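Local atomic coordinates of uncharacterized protein YqbN (Bacillus subtilis, PDB entry 3KLU), a protein that is of unknown function but probably acts as a phage-type tail assembly chaperone of the XkdN-like kind. Residues K32-K37 and R115-G120; F44-I49 and N128-I133; D52-L57 and Q79-R84; I85-T90 and A124-K129. All coordinates share one frame; numbering follows the deposited sequence.

Interaction 1 of 4, residues K32-K37 and R115-G120; sequences KRFVDK and RVLSVG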
loop_
_atom_site.group_PDB
_atom_site.type_symbol
_atom_site.label_atom_id
_atom_site.label_comp_id
_atom_site.label_asym_id
_atom_site.label_seq_id
_atom_site.Cartn_x
_atom_site.Cartn_y
_atom_site.Cartn_z
ATOM N N LYS A 32 12.850 -3.849 10.967
ATOM C CA LYS A 32 14.266 -3.576 11.168
ATOM C C LYS A 32 15.162 -4.610 10.450
ATOM O O LYS A 32 16.378 -4.471 10.432
ATOM C CB LYS A 32 14.588 -3.541 12.662
ATOM C CG LYS A 32 13.899 -2.422 13.466
ATOM C CD LYS A 32 14.293 -2.568 14.939
ATOM C CE LYS A 32 13.578 -1.615 15.875
ATOM N NZ LYS A 32 13.837 -1.988 17.317
ATOM N N ARG A 33 14.535 -5.616 9.839
ATOM C CA ARG A 33 15.259 -6.665 9.133
ATOM C C ARG A 33 15.652 -6.189 7.747
ATOM O O ARG A 33 16.392 -6.881 7.066
ATOM C CB ARG A 33 14.409 -7.933 9.012
ATOM C CG ARG A 33 13.987 -8.547 10.328
ATOM C CD ARG A 33 12.798 -9.451 10.104
ATOM N NE ARG A 33 12.964 -10.165 8.864
ATOM C CZ ARG A 33 12.035 -10.312 7.940
ATOM N NH1 ARG A 33 10.828 -9.808 8.088
ATOM N NH2 ARG A 33 12.350 -10.925 6.824
ATOM N N PHE A 34 15.148 -5.034 7.306
ATOM C CA PHE A 34 15.566 -4.559 6.002
ATOM C C PHE A 34 16.542 -3.407 6.165
ATOM O O PHE A 34 16.159 -2.328 6.614
ATOM C CB PHE A 34 14.376 -4.114 5.168
ATOM C CG PHE A 34 13.271 -5.126 5.110
ATOM C CD1 PHE A 34 13.541 -6.462 4.809
ATOM C CD2 PHE A 34 11.957 -4.759 5.367
ATOM C CE1 PHE A 34 12.499 -7.413 4.765
ATOM C CE2 PHE A 34 10.934 -5.702 5.322
ATOM C CZ PHE A 34 11.213 -7.032 5.020
ATOM N N VAL A 35 17.799 -3.629 5.780
ATOM C CA VAL A 35 18.817 -2.580 5.886
ATOM C C VAL A 35 19.650 -2.465 4.610
ATOM O O VAL A 35 19.710 -3.391 3.795
ATOM C CB VAL A 35 19.773 -2.807 7.093
ATOM C CG1 VAL A 35 19.009 -2.609 8.402
ATOM C CG2 VAL A 35 20.351 -4.185 7.043
ATOM N N ASP A 36 20.262 -1.304 4.424
ATOM C CA ASP A 36 21.074 -1.094 3.246
ATOM C C ASP A 36 22.534 -1.396 3.577
ATOM O O ASP A 36 22.847 -1.821 4.686
ATOM C CB ASP A 36 20.940 0.352 2.756
ATOM C CG ASP A 36 21.345 1.357 3.803
ATOM O OD1 ASP A 36 22.139 1.011 4.707
ATOM O OD2 ASP A 36 20.870 2.504 3.717
ATOM N N LYS A 37 23.416 -1.176 2.606
ATOM C CA LYS A 37 24.846 -1.425 2.771
ATOM C C LYS A 37 25.445 -0.800 4.037
ATOM O O LYS A 37 26.392 -1.340 4.602
ATOM C CB LYS A 37 25.604 -0.912 1.545
ATOM C CG LYS A 37 25.236 0.515 1.185
ATOM C CD LYS A 37 26.226 1.151 0.229
ATOM C CE LYS A 37 25.840 2.590 -0.037
ATOM N NZ LYS A 37 25.559 3.294 1.245
ATOM N N ARG A 115 5.689 -13.426 1.950
ATOM C CA ARG A 115 7.022 -13.993 2.027
ATOM C C ARG A 115 8.055 -12.924 2.402
ATOM O O ARG A 115 9.006 -13.221 3.112
ATOM C CB ARG A 115 7.351 -14.695 0.707
ATOM C CG ARG A 115 6.315 -15.789 0.438
ATOM C CD ARG A 115 6.559 -16.586 -0.820
ATOM N NE ARG A 115 5.502 -17.593 -0.962
ATOM C CZ ARG A 115 5.387 -18.436 -1.997
ATOM N NH1 ARG A 115 6.253 -18.398 -2.998
ATOM N NH2 ARG A 115 4.416 -19.346 -2.017
ATOM N N VAL A 116 7.867 -11.669 1.983
ATOM C CA VAL A 116 8.827 -10.617 2.354
ATOM C C VAL A 116 8.647 -10.221 3.828
ATOM O O VAL A 116 9.608 -10.162 4.575
ATOM C CB VAL A 116 8.668 -9.307 1.516
ATOM C CG1 VAL A 116 9.628 -8.217 2.069
ATOM C CG2 VAL A 116 8.963 -9.561 0.016
ATOM N N LEU A 117 7.416 -9.920 4.236
ATOM C CA LEU A 117 7.144 -9.546 5.634
ATOM C C LEU A 117 6.852 -10.881 6.366
ATOM O O LEU A 117 5.736 -11.129 6.844
ATOM C CB LEU A 117 5.922 -8.606 5.674
ATOM C CG LEU A 117 6.147 -7.292 4.889
ATOM C CD1 LEU A 117 4.830 -6.608 4.570
ATOM C CD2 LEU A 117 7.016 -6.368 5.683
ATOM N N SER A 118 7.864 -11.740 6.433
ATOM C CA SER A 118 7.679 -13.072 7.026
ATOM C C SER A 118 7.516 -13.193 8.542
ATOM O O SER A 118 7.373 -14.293 9.065
ATOM C CB SER A 118 8.791 -13.995 6.546
ATOM O OG SER A 118 10.050 -13.397 6.762
ATOM N N VAL A 119 7.555 -12.066 9.247
ATOM C CA VAL A 119 7.324 -12.055 10.674
ATOM C C VAL A 119 5.893 -11.536 10.831
ATOM O O VAL A 119 5.570 -10.431 10.376
ATOM C CB VAL A 119 8.311 -11.163 11.368
ATOM C CG1 VAL A 119 7.917 -10.982 12.817
ATOM C CG2 VAL A 119 9.696 -11.811 11.274
ATOM N N GLY A 120 5.038 -12.363 11.443
ATOM C CA GLY A 120 3.644 -12.035 11.613
ATOM C C GLY A 120 3.334 -10.577 11.855
ATOM O O GLY A 120 2.639 -9.925 11.050
#
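The inverse gamma turn centred on Leu117, just past helix 109-116, receives Phe34 and Arg33 from the loop joining strands 26-28 and 44-46. Phe34 comes in with the CZ end of its ring: CZ lies 3.6 Å from Val116 CG1, while Val116 O sits at the ring edge, 3.5 Å from CZ. Further round the same edge, Phe34 CE2 meets Leu117 CD2 at 4.0 Å, the two side chains crossing at about a right angle. Within the turn, Ser118 N makes a weak hydrogen bond back to Val116 O, and Val119 follows at the N-cap of helix 120-133, so this short turn links the two successive helices. The Arg33 chain is bent, and Phe34 CE1 lies 3.9 Å above its guanidinium plane, toward the rim. Arg33 NH1 salt-bridges Glu122 OE1 in the first turn of helix 120-133, with Val119 CG2 3.9 Å from that same NH1. Arg33 NH2 lies 3.4 Å from Ser118 OG.

Interaction 2 of 4, residues F44-I49 and N128-I133; sequences FIFKAI and NKAIEI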
loop_
_atom_site.group_PDB
_atom_site.type_symbol
_atom_site.label_atom_id
_atom_site.label_comp_id
_atom_site.label_asym_id
_atom_site.label_seq_id
_atom_site.Cartn_x
_atom_site.Cartn_y
_atom_site.Cartn_z
ATOM N N PHE A 44 9.579 1.591 4.417
ATOM C CA PHE A 44 8.652 1.386 3.324
ATOM C C PHE A 44 8.116 2.769 2.979
ATOM O O PHE A 44 7.992 3.625 3.859
ATOM C CB PHE A 44 7.481 0.547 3.785
ATOM C CG PHE A 44 7.695 -0.905 3.656
ATOM C CD1 PHE A 44 8.929 -1.461 3.901
ATOM C CD2 PHE A 44 6.639 -1.728 3.347
ATOM C CE1 PHE A 44 9.104 -2.864 3.841
ATOM C CE2 PHE A 44 6.790 -3.129 3.283
ATOM C CZ PHE A 44 8.025 -3.694 3.532
ATOM N N ILE A 45 7.803 2.977 1.700
ATOM C CA ILE A 45 7.208 4.218 1.245
ATOM C C ILE A 45 5.775 3.914 0.824
ATOM O O ILE A 45 5.527 3.076 -0.089
ATOM C CB ILE A 45 7.935 4.779 0.061
ATOM C CG1 ILE A 45 9.359 5.102 0.457
ATOM C CG2 ILE A 45 7.238 6.066 -0.419
ATOM C CD1 ILE A 45 10.179 5.611 -0.728
ATOM N N PHE A 46 4.840 4.577 1.508
ATOM C CA PHE A 46 3.410 4.437 1.261
ATOM C C PHE A 46 2.890 5.709 0.600
ATOM O O PHE A 46 3.504 6.787 0.719
ATOM C CB PHE A 46 2.633 4.226 2.559
ATOM C CG PHE A 46 2.974 2.928 3.293
ATOM C CD1 PHE A 46 4.144 2.821 4.053
ATOM C CD2 PHE A 46 2.079 1.861 3.293
ATOM C CE1 PHE A 46 4.397 1.671 4.812
ATOM C CE2 PHE A 46 2.324 0.706 4.046
ATOM C CZ PHE A 46 3.473 0.608 4.803
ATOM N N LYS A 47 1.780 5.561 -0.118
ATOM C CA LYS A 47 1.113 6.663 -0.793
ATOM C C LYS A 47 -0.281 6.184 -1.126
ATOM O O LYS A 47 -0.441 5.268 -1.925
ATOM C CB LYS A 47 1.819 7.039 -2.085
ATOM C CG LYS A 47 1.190 8.244 -2.774
ATOM C CD LYS A 47 1.746 8.380 -4.191
ATOM C CE LYS A 47 1.532 9.773 -4.715
ATOM N NZ LYS A 47 0.086 10.041 -4.591
ATOM N N ALA A 48 -1.278 6.786 -0.483
ATOM C CA ALA A 48 -2.688 6.450 -0.699
ATOM C C ALA A 48 -3.077 6.315 -2.183
ATOM O O ALA A 48 -2.581 7.029 -3.068
ATOM C CB ALA A 48 -3.587 7.506 -0.039
ATOM N N ILE A 49 -3.957 5.368 -2.453
ATOM C CA ILE A 49 -4.413 5.207 -3.817
ATOM C C ILE A 49 -5.714 6.024 -3.911
ATOM O O ILE A 49 -6.099 6.694 -2.957
ATOM C CB ILE A 49 -4.621 3.719 -4.147
ATOM C CG1 ILE A 49 -5.620 3.095 -3.170
ATOM C CG2 ILE A 49 -3.282 3.003 -4.030
ATOM C CD1 ILE A 49 -6.115 1.727 -3.574
ATOM N N ASN A 128 -2.185 -2.603 8.328
ATOM C CA ASN A 128 -2.825 -1.488 8.995
ATOM C C ASN A 128 -2.250 -0.139 8.591
ATOM O O ASN A 128 -2.990 0.811 8.419
ATOM C CB ASN A 128 -2.767 -1.675 10.515
ATOM C CG ASN A 128 -3.319 -3.011 10.942
ATOM O OD1 ASN A 128 -4.321 -3.479 10.409
ATOM N ND2 ASN A 128 -2.666 -3.642 11.910
ATOM N N LYS A 129 -0.942 -0.021 8.429
ATOM C CA LYS A 129 -0.422 1.282 8.030
ATOM C C LYS A 129 -1.046 1.704 6.692
ATOM O O LYS A 129 -1.394 2.862 6.491
ATOM C CB LYS A 129 1.097 1.266 7.871
ATOM C CG LYS A 129 1.679 2.675 7.542
ATOM C CD LYS A 129 1.819 3.518 8.836
ATOM C CE LYS A 129 1.504 4.984 8.589
ATOM N NZ LYS A 129 1.790 5.819 9.805
ATOM N N ALA A 130 -1.156 0.749 5.777
ATOM C CA ALA A 130 -1.714 0.999 4.449
ATOM C C ALA A 130 -3.153 1.482 4.550
ATOM O O ALA A 130 -3.546 2.449 3.903
ATOM C CB ALA A 130 -1.650 -0.280 3.618
ATOM N N ILE A 131 -3.939 0.789 5.361
ATOM C CA ILE A 131 -5.338 1.136 5.552
ATOM C C ILE A 131 -5.420 2.550 6.121
ATOM O O ILE A 131 -6.269 3.348 5.738
ATOM C CB ILE A 131 -6.003 0.149 6.520
ATOM C CG1 ILE A 131 -5.927 -1.251 5.927
ATOM C CG2 ILE A 131 -7.430 0.541 6.793
ATOM C CD1 ILE A 131 -6.392 -1.306 4.497
ATOM N N GLU A 132 -4.498 2.846 7.025
ATOM C CA GLU A 132 -4.431 4.136 7.668
ATOM C C GLU A 132 -3.994 5.196 6.674
ATOM O O GLU A 132 -4.553 6.280 6.655
ATOM C CB GLU A 132 -3.443 4.071 8.833
ATOM C CG GLU A 132 -3.122 5.431 9.471
ATOM C CD GLU A 132 -1.926 5.365 10.414
ATOM O OE1 GLU A 132 -1.814 4.374 11.173
ATOM O OE2 GLU A 132 -1.107 6.306 10.395
ATOM N N ILE A 133 -2.974 4.895 5.873
ATOM C CA ILE A 133 -2.491 5.827 4.867
ATOM C C ILE A 133 -3.617 6.237 3.865
ATOM O O ILE A 133 -3.546 7.303 3.237
ATOM C CB ILE A 133 -1.328 5.195 4.073
ATOM C CG1 ILE A 133 -0.045 5.206 4.915
ATOM C CG2 ILE A 133 -1.099 5.957 2.757
ATOM C CD1 ILE A 133 0.585 6.548 5.073
#
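Lys129 NZ forms a salt bridge with Glu132 OE2 at 3.0 Å, reaching that oxygen from above the carboxylate plane, while the aliphatic start of the same side chain lies on Phe46. Lys129 takes the ring face. Its CG is anti to the backbone N (chi1 -176°), which sets it over the centre of the Phe46 ring as a CH-pi contact, 3.9 Å from CG to the centroid and 13° off the ring normal. Beyond CG the chain bends twice and leaves the strand. The lysine therefore lends its aliphatic part to the aromatic ring and its charge to its own helix. Nearer the backbone, Ile133 crosses Phe46 at about a right angle, its CG1 3.7 Å from Phe46 CB, and Ala130 CB adds a looser touch on Phe46 CE2 at 4.1 Å. After the strand ends, Ala48 fits against the same isoleucine: Ile133 CG2 is 3.3 Å from Ala48 N, which is hydrogen-bonded to Glu24 OE2, and Ala48 CB is 3.3 Å from Ile133 O. Strand 44-46 is the middle one of a three-stranded antiparallel sheet, and the segment 128-133 runs 29° from its direction: a helix packed on one face of an antiparallel sheet, roughly aligned with its middle strand.

Interaction 3 of 4, residues D52-L57 and Q79-R84; sequences DRIDEL and QRFYAR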
loop_
_atom_site.group_PDB
_atom_site.type_symbol
_atom_site.label_atom_id
_atom_site.label_comp_id
_atom_site.label_asym_id
_atom_site.label_seq_id
_atom_site.Cartn_x
_atom_site.Cartn_y
_atom_site.Cartn_z
ATOM N N ASP A 52 -11.571 5.929 -6.429
ATOM C CA ASP A 52 -12.045 5.173 -7.590
ATOM C C ASP A 52 -11.376 3.789 -7.581
ATOM O O ASP A 52 -12.014 2.763 -7.813
ATOM C CB ASP A 52 -11.665 5.882 -8.922
ATOM C CG ASP A 52 -12.605 7.061 -9.287
ATOM O OD1 ASP A 52 -13.570 7.301 -8.542
ATOM O OD2 ASP A 52 -12.384 7.756 -10.323
ATOM N N ARG A 53 -10.080 3.772 -7.307
ATOM C CA ARG A 53 -9.335 2.518 -7.332
ATOM C C ARG A 53 -9.709 1.550 -6.234
ATOM O O ARG A 53 -9.683 0.331 -6.427
ATOM C CB ARG A 53 -7.833 2.798 -7.275
ATOM C CG ARG A 53 -7.006 1.544 -7.372
ATOM C CD ARG A 53 -7.423 0.658 -8.587
ATOM N NE ARG A 53 -6.593 -0.546 -8.634
ATOM C CZ ARG A 53 -6.818 -1.623 -9.389
ATOM N NH1 ARG A 53 -7.872 -1.702 -10.203
ATOM N NH2 ARG A 53 -5.960 -2.635 -9.335
ATOM N N ILE A 54 -10.049 2.092 -5.068
ATOM C CA ILE A 54 -10.434 1.263 -3.942
ATOM C C ILE A 54 -11.774 0.624 -4.321
ATOM O O ILE A 54 -12.133 -0.478 -3.866
ATOM C CB ILE A 54 -10.542 2.131 -2.672
ATOM C CG1 ILE A 54 -9.131 2.624 -2.272
ATOM C CG2 ILE A 54 -11.147 1.350 -1.558
ATOM C CD1 ILE A 54 -9.079 3.860 -1.359
ATOM N N ASP A 55 -12.512 1.319 -5.182
ATOM C CA ASP A 55 -13.790 0.800 -5.624
ATOM C C ASP A 55 -13.600 -0.379 -6.547
ATOM O O ASP A 55 -14.209 -1.414 -6.341
ATOM C CB ASP A 55 -14.601 1.879 -6.322
ATOM C CG ASP A 55 -15.263 2.826 -5.344
ATOM O OD1 ASP A 55 -15.646 2.365 -4.244
ATOM O OD2 ASP A 55 -15.416 4.021 -5.678
ATOM N N GLU A 56 -12.765 -0.247 -7.569
ATOM C CA GLU A 56 -12.577 -1.391 -8.439
ATOM C C GLU A 56 -12.025 -2.571 -7.642
ATOM O O GLU A 56 -12.282 -3.720 -7.979
ATOM C CB GLU A 56 -11.599 -1.113 -9.559
ATOM C CG GLU A 56 -11.451 0.300 -9.978
ATOM C CD GLU A 56 -10.369 0.390 -11.016
ATOM O OE1 GLU A 56 -9.677 1.428 -11.113
ATOM O OE2 GLU A 56 -10.211 -0.602 -11.751
ATOM N N LEU A 57 -11.252 -2.306 -6.597
ATOM C CA LEU A 57 -10.730 -3.418 -5.828
ATOM C C LEU A 57 -11.834 -4.118 -5.063
ATOM O O LEU A 57 -11.829 -5.349 -4.935
ATOM C CB LEU A 57 -9.632 -2.966 -4.851
ATOM C CG LEU A 57 -8.329 -2.671 -5.596
ATOM C CD1 LEU A 57 -7.303 -1.996 -4.673
ATOM C CD2 LEU A 57 -7.807 -4.000 -6.201
ATOM N N GLN A 79 -10.027 -9.919 3.459
ATOM C CA GLN A 79 -8.633 -10.254 3.653
ATOM C C GLN A 79 -7.844 -9.887 2.402
ATOM O O GLN A 79 -6.850 -9.162 2.442
ATOM C CB GLN A 79 -8.524 -11.764 3.896
ATOM C CG GLN A 79 -7.318 -12.212 4.711
ATOM C CD GLN A 79 -7.574 -12.139 6.211
ATOM O OE1 GLN A 79 -7.874 -11.068 6.753
ATOM N NE2 GLN A 79 -7.461 -13.280 6.889
ATOM N N ARG A 80 -8.325 -10.423 1.294
ATOM C CA ARG A 80 -7.735 -10.248 -0.001
ATOM C C ARG A 80 -7.838 -8.809 -0.479
ATOM O O ARG A 80 -6.905 -8.255 -1.046
ATOM C CB ARG A 80 -8.455 -11.157 -0.961
ATOM C CG ARG A 80 -7.884 -11.160 -2.300
ATOM C CD ARG A 80 -6.649 -11.976 -2.302
ATOM N NE ARG A 80 -5.996 -11.854 -3.593
ATOM C CZ ARG A 80 -4.816 -12.380 -3.880
ATOM N NH1 ARG A 80 -4.167 -13.074 -2.953
ATOM N NH2 ARG A 80 -4.291 -12.189 -5.086
ATOM N N PHE A 81 -9.011 -8.228 -0.266
ATOM C CA PHE A 81 -9.321 -6.849 -0.624
ATOM C C PHE A 81 -8.328 -5.899 0.034
ATOM O O PHE A 81 -7.690 -5.090 -0.638
ATOM C CB PHE A 81 -10.743 -6.545 -0.150
ATOM C CG PHE A 81 -11.132 -5.105 -0.226
ATOM C CD1 PHE A 81 -10.982 -4.392 -1.398
ATOM C CD2 PHE A 81 -11.716 -4.481 0.875
ATOM C CE1 PHE A 81 -11.412 -3.072 -1.488
ATOM C CE2 PHE A 81 -12.153 -3.158 0.806
ATOM C CZ PHE A 81 -12.000 -2.445 -0.387
ATOM N N TYR A 82 -8.173 -6.018 1.342
ATOM C CA TYR A 82 -7.260 -5.147 2.055
ATOM C C TYR A 82 -5.806 -5.347 1.662
ATOM O O TYR A 82 -5.032 -4.397 1.553
ATOM C CB TYR A 82 -7.447 -5.340 3.560
ATOM C CG TYR A 82 -8.809 -4.899 4.001
ATOM C CD1 TYR A 82 -9.367 -3.750 3.466
ATOM C CD2 TYR A 82 -9.548 -5.619 4.946
ATOM C CE1 TYR A 82 -10.627 -3.306 3.849
ATOM C CE2 TYR A 82 -10.826 -5.181 5.346
ATOM C CZ TYR A 82 -11.351 -4.012 4.782
ATOM O OH TYR A 82 -12.592 -3.513 5.128
ATOM N N ALA A 83 -5.448 -6.600 1.427
ATOM C CA ALA A 83 -4.086 -6.922 1.064
ATOM C C ALA A 83 -3.776 -6.247 -0.267
ATOM O O ALA A 83 -2.707 -5.639 -0.435
ATOM C CB ALA A 83 -3.902 -8.454 0.966
ATOM N N ARG A 84 -4.702 -6.356 -1.214
ATOM C CA ARG A 84 -4.484 -5.749 -2.510
ATOM C C ARG A 84 -4.334 -4.239 -2.316
ATOM O O ARG A 84 -3.506 -3.618 -2.954
ATOM C CB ARG A 84 -5.657 -6.027 -3.452
ATOM C CG ARG A 84 -6.202 -7.434 -3.447
ATOM C CD ARG A 84 -5.578 -8.333 -4.485
ATOM N NE ARG A 84 -5.409 -7.684 -5.786
ATOM C CZ ARG A 84 -6.385 -7.395 -6.638
ATOM N NH1 ARG A 84 -7.649 -7.690 -6.350
ATOM N NH2 ARG A 84 -6.087 -6.825 -7.803
#
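Helix segments 52-57 and 79-84 run roughly antiparallel, their directions 147° apart and their axes 10.3 Å at closest approach, and they bring Leu57 and Phe81 together with CA atoms 6.4 Å apart. Phe81 bridges the gap. Its CG is anti to the backbone N (chi1 170°), and the ring reaches the other helix by its rim: Ile54 O lies at the ring edge, 3.6 Å from Phe81 CE1, and Leu57 CB touches the same CE1 at 3.8 Å. Ile54 crosses the phenylalanine at about a right angle, with CG2 4.1 Å from CZ. Leu57 in turn puts CD2 over one face of the Arg84 guanidinium, 3.4 Å above its plane and toward the rim; the same methyl lies over a face of the Arg53 guanidinium. The two arginines bring like charges close, NH2 to NH2 4.5 Å, but carboxylates are at hand that probably offset the repulsion: Glu60 salt-bridges Arg84, Glu88 takes Arg53 NE, and Glu56 OE2 receives Arg53 NH1 in a weak bond at 3.0 Å. Around this pair, Val110 of helix 109-116 packs on Ala83 and Arg84, Tyr123 and Ile131 of helix 120-133 meet Ala83 and Tyr82, and Ile54 reaches back to Ile49, in the loop after strand 44-46.

Interaction 4 of 4, residues I85-T90 and A124-K129; sequences IAVETT and ANWLNK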
loop_
_atom_site.group_PDB
_atom_site.type_symbol
_atom_site.label_atom_id
_atom_site.label_comp_id
_atom_site.label_asym_id
_atom_site.label_seq_id
_atom_site.Cartn_x
_atom_site.Cartn_y
_atom_site.Cartn_z
ATOM N N ILE A 85 -5.122 -3.639 -1.426
ATOM C CA ILE A 85 -5.016 -2.191 -1.197
ATOM C C ILE A 85 -3.596 -1.829 -0.723
ATOM O O ILE A 85 -2.966 -0.840 -1.216
ATOM C CB ILE A 85 -6.025 -1.703 -0.115
ATOM C CG1 ILE A 85 -7.468 -1.909 -0.583
ATOM C CG2 ILE A 85 -5.767 -0.239 0.193
ATOM C CD1 ILE A 85 -8.546 -1.482 0.446
ATOM N N ALA A 86 -3.108 -2.624 0.239
ATOM C CA ALA A 86 -1.779 -2.437 0.816
ATOM C C ALA A 86 -0.696 -2.560 -0.255
ATOM O O ALA A 86 0.212 -1.711 -0.338
ATOM C CB ALA A 86 -1.533 -3.478 1.948
ATOM N N VAL A 87 -0.782 -3.615 -1.070
ATOM C CA VAL A 87 0.191 -3.793 -2.136
ATOM C C VAL A 87 0.267 -2.515 -2.985
ATOM O O VAL A 87 1.339 -1.997 -3.214
ATOM C CB VAL A 87 -0.186 -5.020 -3.027
ATOM C CG1 VAL A 87 0.576 -4.973 -4.400
ATOM C CG2 VAL A 87 0.213 -6.312 -2.299
ATOM N N GLU A 88 -0.884 -1.991 -3.410
ATOM C CA GLU A 88 -0.915 -0.791 -4.259
ATOM C C GLU A 88 -0.619 0.553 -3.518
ATOM O O GLU A 88 -0.117 1.528 -4.093
ATOM C CB GLU A 88 -2.246 -0.773 -5.007
ATOM C CG GLU A 88 -2.299 -1.903 -6.034
ATOM C CD GLU A 88 -3.634 -1.988 -6.784
ATOM O OE1 GLU A 88 -4.357 -0.965 -6.883
ATOM O OE2 GLU A 88 -3.963 -3.081 -7.295
ATOM N N THR A 89 -0.883 0.582 -2.225
ATOM C CA THR A 89 -0.558 1.766 -1.445
ATOM C C THR A 89 0.954 1.777 -1.150
ATOM O O THR A 89 1.516 2.791 -0.750
ATOM C CB THR A 89 -1.317 1.702 -0.137
ATOM O OG1 THR A 89 -2.708 1.698 -0.447
ATOM C CG2 THR A 89 -0.953 2.839 0.798
ATOM N N THR A 90 1.615 0.641 -1.347
ATOM C CA THR A 90 3.038 0.582 -1.042
ATOM C C THR A 90 3.902 0.817 -2.247
ATOM O O THR A 90 4.036 -0.063 -3.094
ATOM C CB THR A 90 3.390 -0.764 -0.396
ATOM O OG1 THR A 90 2.636 -0.906 0.812
ATOM C CG2 THR A 90 4.863 -0.835 -0.053
ATOM N N ALA A 124 1.077 -7.705 9.701
ATOM C CA ALA A 124 -0.151 -7.106 10.212
ATOM C C ALA A 124 0.021 -5.609 10.274
ATOM O O ALA A 124 -0.891 -4.869 9.958
ATOM C CB ALA A 124 -0.482 -7.668 11.597
ATOM N N ASN A 125 1.209 -5.168 10.672
ATOM C CA ASN A 125 1.489 -3.749 10.789
ATOM C C ASN A 125 1.492 -3.087 9.434
ATOM O O ASN A 125 1.047 -1.963 9.289
ATOM C CB ASN A 125 2.846 -3.507 11.466
ATOM C CG ASN A 125 2.801 -3.698 12.978
ATOM O OD1 ASN A 125 1.735 -3.731 13.587
ATOM N ND2 ASN A 125 3.975 -3.792 13.593
ATOM N N TRP A 126 2.033 -3.776 8.442
ATOM C CA TRP A 126 2.061 -3.222 7.100
ATOM C C TRP A 126 0.626 -2.988 6.616
ATOM O O TRP A 126 0.296 -1.917 6.093
ATOM C CB TRP A 126 2.778 -4.189 6.172
ATOM C CG TRP A 126 2.601 -3.872 4.738
ATOM C CD1 TRP A 126 3.147 -2.829 4.041
ATOM C CD2 TRP A 126 1.895 -4.669 3.780
ATOM N NE1 TRP A 126 2.830 -2.937 2.704
ATOM C CE2 TRP A 126 2.062 -4.056 2.518
ATOM C CE3 TRP A 126 1.143 -5.848 3.869
ATOM C CZ2 TRP A 126 1.508 -4.585 1.347
ATOM C CZ3 TRP A 126 0.589 -6.373 2.713
ATOM C CH2 TRP A 126 0.778 -5.733 1.459
ATOM N N LEU A 127 -0.226 -3.990 6.811
ATOM C CA LEU A 127 -1.616 -3.886 6.385
ATOM C C LEU A 127 -2.274 -2.697 7.007
ATOM O O LEU A 127 -2.852 -1.860 6.311
ATOM C CB LEU A 127 -2.404 -5.113 6.783
ATOM C CG LEU A 127 -2.320 -6.276 5.805
ATOM C CD1 LEU A 127 -3.056 -7.467 6.383
ATOM C CD2 LEU A 127 -2.948 -5.899 4.490
ATOM N N ASN A 128 -2.185 -2.603 8.328
ATOM C CA ASN A 128 -2.825 -1.488 8.995
ATOM C C ASN A 128 -2.250 -0.139 8.591
ATOM O O ASN A 128 -2.990 0.811 8.419
ATOM C CB ASN A 128 -2.767 -1.675 10.515
ATOM C CG ASN A 128 -3.319 -3.011 10.942
ATOM O OD1 ASN A 128 -4.321 -3.479 10.409
ATOM N ND2 ASN A 128 -2.666 -3.642 11.910
ATOM N N LYS A 129 -0.942 -0.021 8.429
ATOM C CA LYS A 129 -0.422 1.282 8.030
ATOM C C LYS A 129 -1.046 1.704 6.692
ATOM O O LYS A 129 -1.394 2.862 6.491
ATOM C CB LYS A 129 1.097 1.266 7.871
ATOM C CG LYS A 129 1.679 2.675 7.542
ATOM C CD LYS A 129 1.819 3.518 8.836
ATOM C CE LYS A 129 1.504 4.984 8.589
ATOM N NZ LYS A 129 1.790 5.819 9.805
#
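Trp126 lays its six-membered ring over the methyl of Ala86, in a CH-pi contact with Ala86 CB 3.4 Å from the ring centroid. The packing is tight: CB is also 3.3 Å from Trp126 CH2, and the small residue lets the indole lie close against the helix. At the indole's rim, Val87 CG2 meets CH2 near the ring plane at 3.8 Å. The pyrrole side is held by a hydrogen bond, Trp126 NE1 giving its N-H to Thr90 OG1 at 2.8 Å with a bent angle of 147°. That hydroxyl donates in turn to Ala86 O, also at 2.8 Å, from above the carbonyl plane. Thr90 OG1 is thus acceptor to the tryptophan and donor to the last turn of its helix, and this pair of bonds helps to fix the indole's rotation as well as satisfying a buried N-H. Trp126 CG is anti to the backbone N (chi1 167°), and the indole beyond it reaches helix 78-89; Leu127 CD2 fills in beside it, 3.8 Å from Ala86 CB. Phe44 and Phe46 of the sheet, together with Phe95 and Tyr123, also meet the indole. With the helix segments crossing at 75° and their axes 9.2 Å apart, this is a steep helix-helix crossing built round a tryptophan in the aromatic core of a small fold of helices and an antiparallel sheet.

How the interactions relate
Interactions 2 and 4 form the middle of the protein, their centres about 5 Å apart and both drawing on helix 120-133; Phe46 CZ packs 3.5 Å from Trp126 CD1, and Ala130 CB 3.5 Å from Ala86 CA. Interaction 3 extends this core along helix 78-89, where Arg53 NE salt-bridges Glu88 OE1 at 2.9 Å; it also touches interaction 2, Ile49 CD1 lying 3.4 Å from Ile54 CG1. Interaction 1 lies on the opposite side of the chain's centre, about 24 Å from interaction 3 between centres. It still joins the core through Leu117, whose CD1 is 3.5 Å from Trp126 CG and whose CD2 is 3.6 Å from Phe44 CZ.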